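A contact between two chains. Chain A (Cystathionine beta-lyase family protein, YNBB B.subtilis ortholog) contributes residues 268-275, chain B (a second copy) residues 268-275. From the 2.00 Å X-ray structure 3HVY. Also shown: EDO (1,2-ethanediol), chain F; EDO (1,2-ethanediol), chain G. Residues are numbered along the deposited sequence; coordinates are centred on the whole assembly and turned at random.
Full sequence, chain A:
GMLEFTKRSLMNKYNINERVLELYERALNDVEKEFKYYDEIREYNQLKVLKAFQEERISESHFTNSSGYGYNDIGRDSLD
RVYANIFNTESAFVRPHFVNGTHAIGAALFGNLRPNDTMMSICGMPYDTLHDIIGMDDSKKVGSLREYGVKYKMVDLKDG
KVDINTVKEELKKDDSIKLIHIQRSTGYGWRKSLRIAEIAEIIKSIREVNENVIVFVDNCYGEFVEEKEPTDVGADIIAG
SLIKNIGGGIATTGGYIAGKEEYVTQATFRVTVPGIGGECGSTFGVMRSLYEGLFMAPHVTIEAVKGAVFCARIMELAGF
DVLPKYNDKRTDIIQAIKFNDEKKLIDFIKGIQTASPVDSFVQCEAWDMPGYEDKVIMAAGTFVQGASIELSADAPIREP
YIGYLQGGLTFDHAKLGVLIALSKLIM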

ATOM      1  N   THR A 268     -10.245 -15.654 -19.095  1.00 30.32           N
ATOM      2  CA  THR A 268      -9.892 -15.682 -17.670  1.00 30.55           C
ATOM      3  C   THR A 268      -9.228 -17.004 -17.287  1.00 32.02           C
ATOM      4  O   THR A 268      -8.400 -17.035 -16.370  1.00 29.17           O
ATOM      5  CB  THR A 268     -11.109 -15.434 -16.721  1.00 32.43           C
ATOM      6  OG1 THR A 268     -12.053 -16.503 -16.871  1.00 31.78           O
ATOM      7  CG2 THR A 268     -11.806 -14.119 -17.064  1.00 26.31           C
ATOM      8  N   PHE A 269      -9.629 -18.095 -17.944  1.00 30.69           N
ATOM      9  CA  PHE A 269      -9.007 -19.397 -17.656  1.00 31.91           C
ATOM     10  C   PHE A 269      -7.542 -19.462 -18.077  1.00 31.30           C
ATOM     11  O   PHE A 269      -6.775 -20.284 -17.559  1.00 29.77           O
ATOM     12  CB  PHE A 269      -9.798 -20.558 -18.281  1.00 31.39           C
ATOM     13  CG  PHE A 269     -11.220 -20.667 -17.781  1.00 31.26           C
ATOM     14  CD1 PHE A 269     -11.519 -20.512 -16.419  1.00 33.11           C
ATOM     15  CD2 PHE A 269     -12.251 -20.971 -18.653  1.00 36.29           C
ATOM     16  CE1 PHE A 269     -12.837 -20.596 -15.965  1.00 30.97           C
ATOM     17  CE2 PHE A 269     -13.561 -21.074 -18.196  1.00 34.47           C
ATOM     18  CZ  PHE A 269     -13.843 -20.894 -16.849  1.00 32.49           C
ATOM     19  N   ARG A 270      -7.159 -18.601 -19.010  1.00 32.06           N
ATOM     20  CA  ARG A 270      -5.768 -18.459 -19.400  1.00 31.73           C
ATOM     21  C   ARG A 270      -5.016 -17.524 -18.464  1.00 34.01           C
ATOM     22  O   ARG A 270      -3.839 -17.758 -18.168  1.00 33.81           O
ATOM     23  CB  ARG A 270      -5.677 -17.974 -20.849  1.00 33.26           C
ATOM     24  CG  ARG A 270      -4.314 -17.433 -21.246  1.00 34.70           C
ATOM     25  CD  ARG A 270      -3.165 -18.478 -21.290  1.00 30.09           C
ATOM     26  NE  ARG A 270      -1.886 -17.761 -21.342  1.00 32.21           N
ATOM     27  CZ  ARG A 270      -0.798 -18.242 -21.903  1.00 33.23           C
ATOM     28  NH1 ARG A 270      -0.777 -19.480 -22.394  1.00 39.24           N
ATOM     29  NH2 ARG A 270       0.304 -17.510 -21.895  1.00 29.64           N
ATOM     30  N   VAL A 271      -5.687 -16.474 -17.990  1.00 33.21           N
ATOM     31  CA  VAL A 271      -5.082 -15.535 -17.079  1.00 32.25           C
ATOM     32  C   VAL A 271      -4.800 -16.180 -15.748  1.00 33.32           C
ATOM     33  O   VAL A 271      -3.761 -15.957 -15.206  1.00 31.18           O
ATOM     34  CB  VAL A 271      -5.912 -14.267 -16.877  1.00 35.58           C
ATOM     35  CG1 VAL A 271      -5.211 -13.358 -15.860  1.00 34.09           C
ATOM     36  CG2 VAL A 271      -6.076 -13.539 -18.200  1.00 34.23           C
ATOM     37  N   THR A 272      -5.705 -17.003 -15.214  1.00 31.84           N
ATOM     38  CA  THR A 272      -5.378 -17.780 -14.014  1.00 29.95           C
ATOM     39  C   THR A 272      -5.299 -19.229 -14.441  1.00 29.70           C
ATOM     40  O   THR A 272      -4.368 -19.643 -15.159  1.00 29.73           O
ATOM     41  CB  THR A 272      -6.400 -17.493 -12.853  1.00 29.88           C
ATOM     42  OG1 THR A 272      -7.732 -17.917 -13.228  1.00 32.51           O
ATOM     43  CG2 THR A 272      -6.437 -16.051 -12.557  1.00 28.65           C
ATOM     44  N   VAL A 273      -6.297 -20.025 -14.084  1.00 32.91           N
ATOM     45  CA  VAL A 273      -6.314 -21.424 -14.496  1.00 31.70           C
ATOM     46  C   VAL A 273      -7.737 -21.898 -14.710  1.00 31.58           C
ATOM     47  O   VAL A 273      -8.693 -21.292 -14.206  1.00 32.10           O
ATOM     48  CB  VAL A 273      -5.595 -22.363 -13.474  1.00 35.40           C
ATOM     49  CG1 VAL A 273      -4.082 -22.318 -13.670  1.00 33.58           C
ATOM     50  CG2 VAL A 273      -5.997 -22.002 -12.037  1.00 33.20           C
ATOM     51  N   PRO A 274      -7.893 -22.942 -15.518  1.00 30.84           N
ATOM     52  CA  PRO A 274      -9.225 -23.547 -15.686  1.00 33.62           C
ATOM     53  C   PRO A 274      -9.887 -23.819 -14.340  1.00 36.78           C
ATOM     54  O   PRO A 274      -9.209 -24.228 -13.400  1.00 35.69           O
ATOM     55  CB  PRO A 274      -8.927 -24.849 -16.392  1.00 31.56           C
ATOM     56  CG  PRO A 274      -7.677 -24.580 -17.154  1.00 31.49           C
ATOM     57  CD  PRO A 274      -6.879 -23.605 -16.341  1.00 29.75           C
ATOM     58  N   GLY A 275     -11.199 -23.617 -14.266  1.00 41.00           N
ATOM     59  CA  GLY A 275     -11.918 -23.845 -13.034  1.00 43.98           C
ATOM     60  C   GLY A 275     -11.881 -22.665 -12.059  1.00 45.73           C
ATOM     61  O   GLY A 275     -12.739 -22.577 -11.187  1.00 49.46           O
TER
ATOM     62  N   THR B 268       6.851 -19.594 -16.680  1.00 30.61           N
ATOM     63  CA  THR B 268       6.640 -18.142 -16.719  1.00 30.76           C
ATOM     64  C   THR B 268       5.911 -17.659 -17.982  1.00 31.20           C
ATOM     65  O   THR B 268       5.191 -16.681 -17.928  1.00 31.33           O
ATOM     66  CB  THR B 268       7.955 -17.337 -16.541  1.00 32.26           C
ATOM     67  OG1 THR B 268       8.788 -17.435 -17.727  1.00 27.85           O
ATOM     68  CG2 THR B 268       8.677 -17.795 -15.305  1.00 31.54           C
ATOM     69  N   PHE B 269       6.100 -18.314 -19.122  1.00 31.49           N
ATOM     70  CA  PHE B 269       5.393 -17.929 -20.335  1.00 31.61           C
ATOM     71  C   PHE B 269       3.897 -18.191 -20.275  1.00 31.50           C
ATOM     72  O   PHE B 269       3.137 -17.568 -20.990  1.00 29.71           O
ATOM     73  CB  PHE B 269       6.011 -18.604 -21.576  1.00 32.26           C
ATOM     74  CG  PHE B 269       7.438 -18.230 -21.817  1.00 30.67           C
ATOM     75  CD1 PHE B 269       7.848 -16.914 -21.731  1.00 33.49           C
ATOM     76  CD2 PHE B 269       8.361 -19.190 -22.197  1.00 30.10           C
ATOM     77  CE1 PHE B 269       9.196 -16.555 -21.957  1.00 33.56           C
ATOM     78  CE2 PHE B 269       9.700 -18.854 -22.443  1.00 35.20           C
ATOM     79  CZ  PHE B 269      10.121 -17.529 -22.313  1.00 34.08           C
ATOM     80  N   ARG B 270       3.511 -19.168 -19.463  1.00 31.78           N
ATOM     81  CA  ARG B 270       2.119 -19.439 -19.173  1.00 32.49           C
ATOM     82  C   ARG B 270       1.543 -18.455 -18.164  1.00 33.37           C
ATOM     83  O   ARG B 270       0.403 -18.097 -18.276  1.00 33.08           O
ATOM     84  CB  ARG B 270       1.965 -20.860 -18.628  1.00 31.08           C
ATOM     85  CG  ARG B 270       0.653 -21.085 -17.964  1.00 32.74           C
ATOM     86  CD  ARG B 270      -0.574 -21.051 -18.927  1.00 34.72           C
ATOM     87  NE  ARG B 270      -1.806 -20.918 -18.140  1.00 36.41           N
ATOM     88  CZ  ARG B 270      -2.987 -21.358 -18.535  1.00 38.64           C
ATOM     89  NH1 ARG B 270      -3.136 -21.911 -19.724  1.00 42.19           N
ATOM     90  NH2 ARG B 270      -4.026 -21.233 -17.746  1.00 32.22           N
ATOM     91  N   VAL B 271       2.335 -18.019 -17.196  1.00 32.80           N
ATOM     92  CA  VAL B 271       1.870 -17.064 -16.197  1.00 31.74           C
ATOM     93  C   VAL B 271       1.617 -15.721 -16.815  1.00 33.41           C
ATOM     94  O   VAL B 271       0.632 -15.083 -16.468  1.00 31.90           O
ATOM     95  CB  VAL B 271       2.851 -16.928 -15.005  1.00 33.35           C
ATOM     96  CG1 VAL B 271       2.355 -15.843 -13.989  1.00 33.00           C
ATOM     97  CG2 VAL B 271       2.981 -18.258 -14.289  1.00 29.92           C
ATOM     98  N   THR B 272       2.520 -15.255 -17.694  1.00 32.25           N
ATOM     99  CA  THR B 272       2.296 -14.038 -18.447  1.00 29.98           C
ATOM    100  C   THR B 272       2.058 -14.446 -19.878  1.00 30.79           C
ATOM    101  O   THR B 272       1.014 -15.051 -20.190  1.00 31.25           O
ATOM    102  CB  THR B 272       3.434 -13.000 -18.286  1.00 30.45           C
ATOM    103  OG1 THR B 272       4.647 -13.518 -18.800  1.00 31.61           O
ATOM    104  CG2 THR B 272       3.641 -12.643 -16.796  1.00 34.47           C
ATOM    105  N   VAL B 273       3.003 -14.162 -20.765  1.00 32.82           N
ATOM    106  CA  VAL B 273       2.859 -14.555 -22.147  1.00 32.31           C
ATOM    107  C   VAL B 273       4.216 -14.879 -22.733  1.00 31.65           C
ATOM    108  O   VAL B 273       5.268 -14.471 -22.189  1.00 32.29           O
ATOM    109  CB  VAL B 273       2.172 -13.445 -23.032  1.00 36.34           C
ATOM    110  CG1 VAL B 273       0.668 -13.404 -22.788  1.00 35.26           C
ATOM    111  CG2 VAL B 273       2.819 -12.091 -22.814  1.00 37.03           C
ATOM    112  N   PRO B 274       4.217 -15.663 -23.805  1.00 31.55           N
ATOM    113  CA  PRO B 274       5.429 -15.919 -24.550  1.00 33.17           C
ATOM    114  C   PRO B 274       6.207 -14.645 -24.832  1.00 36.25           C
ATOM    115  O   PRO B 274       5.624 -13.620 -25.131  1.00 34.38           O
ATOM    116  CB  PRO B 274       4.890 -16.493 -25.845  1.00 32.22           C
ATOM    117  CG  PRO B 274       3.678 -17.267 -25.393  1.00 33.46           C
ATOM    118  CD  PRO B 274       3.078 -16.454 -24.321  1.00 31.12           C
ATOM    119  N   GLY B 275       7.527 -14.726 -24.725  1.00 41.27           N
ATOM    120  CA  GLY B 275       8.373 -13.574 -24.989  1.00 44.01           C
ATOM    121  C   GLY B 275       8.473 -12.560 -23.848  1.00 45.56           C
ATOM    122  O   GLY B 275       9.363 -11.709 -23.874  1.00 49.71           O
TER
HETATM  123  C1  EDO F 428       2.603 -20.581 -22.337  1.00 55.46           C
HETATM  124  O1  EDO F 428       1.732 -20.208 -23.436  1.00 36.24           O
HETATM  125  C2  EDO F 428       2.895 -22.074 -22.047  1.00 44.40           C
HETATM  126  O2  EDO F 428       1.723 -22.882 -21.694  1.00 48.50           O
HETATM  127  C1  EDO G 429      -1.467 -22.857 -23.097  1.00 41.22           C
HETATM  128  O1  EDO G 429      -0.981 -22.611 -21.796  1.00 45.29           O
HETATM  129  C2  EDO G 429      -2.921 -22.542 -23.019  1.00 44.34           C
HETATM  130  O2  EDO G 429      -2.976 -21.124 -23.014  1.00 47.99           O
HETATM  131  O   HOH W   1      -1.600 -15.546 -19.104  1.00 46.36           O
HETATM  132  O   HOH W   2      -1.735 -18.577 -15.945  1.00 45.51           O

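Two reciprocal hydrogen bonds hold this contact together. Arg A270 NH2 donates to Thr B272 O at 3.1 Å with an N-H...O angle of 156°, and Arg B270 NH2 returns the bond to Thr A272 O at 3.1 Å and 160°. Thr A272 and Thr B272, the acceptor residues, are the first after their helices to leave helical phi/psi. Each NH2 also approaches a second carbonyl, with Phe A269 O 2.9 Å from Arg B270 NH2 and Phe B269 O 3.0 Å from Arg A270 NH2; the geometry leaves open whether these close pairs are hydrogen bonds.

The arginines reach across in matching conformations. Both have chi1 at 164° (t), chi2 at 67° (p) and chi3 near 180° (t), and although each CA-to-CB bond points sideways, the end of the side chain comes nearer the other copy. Arg B270 O lies over one face of the Arg A270 guanidinium, and Arg A270 O over one face of the Arg B270 guanidinium. Water extends the polar network: water 1 accepts from Arg A270 NE at 3.2 Å and lies 2.9 Å from Thr B272 O; water 2 accepts from Arg B270 NE at 3.2 Å and lies 2.9 Å from Thr A272 O.

Like charges come close, with Arg A270 NH1 4.3 Å from Arg B270 NH1. One ethanediol, chain G, bridges them, its O2 accepting from Arg A270 NH1 at 2.8 Å and its O1 from Arg B270 NH1 at 3.1 Å.

Packing is secondary. Pro B274 CD lies 3.8 Å from Arg A270 NH2, and Pro A274 CD 4.0 Å from Arg B270 NH2. The arginines account for 223 of the 287 Å² buried, whereas Val A271 and Val B271 point away.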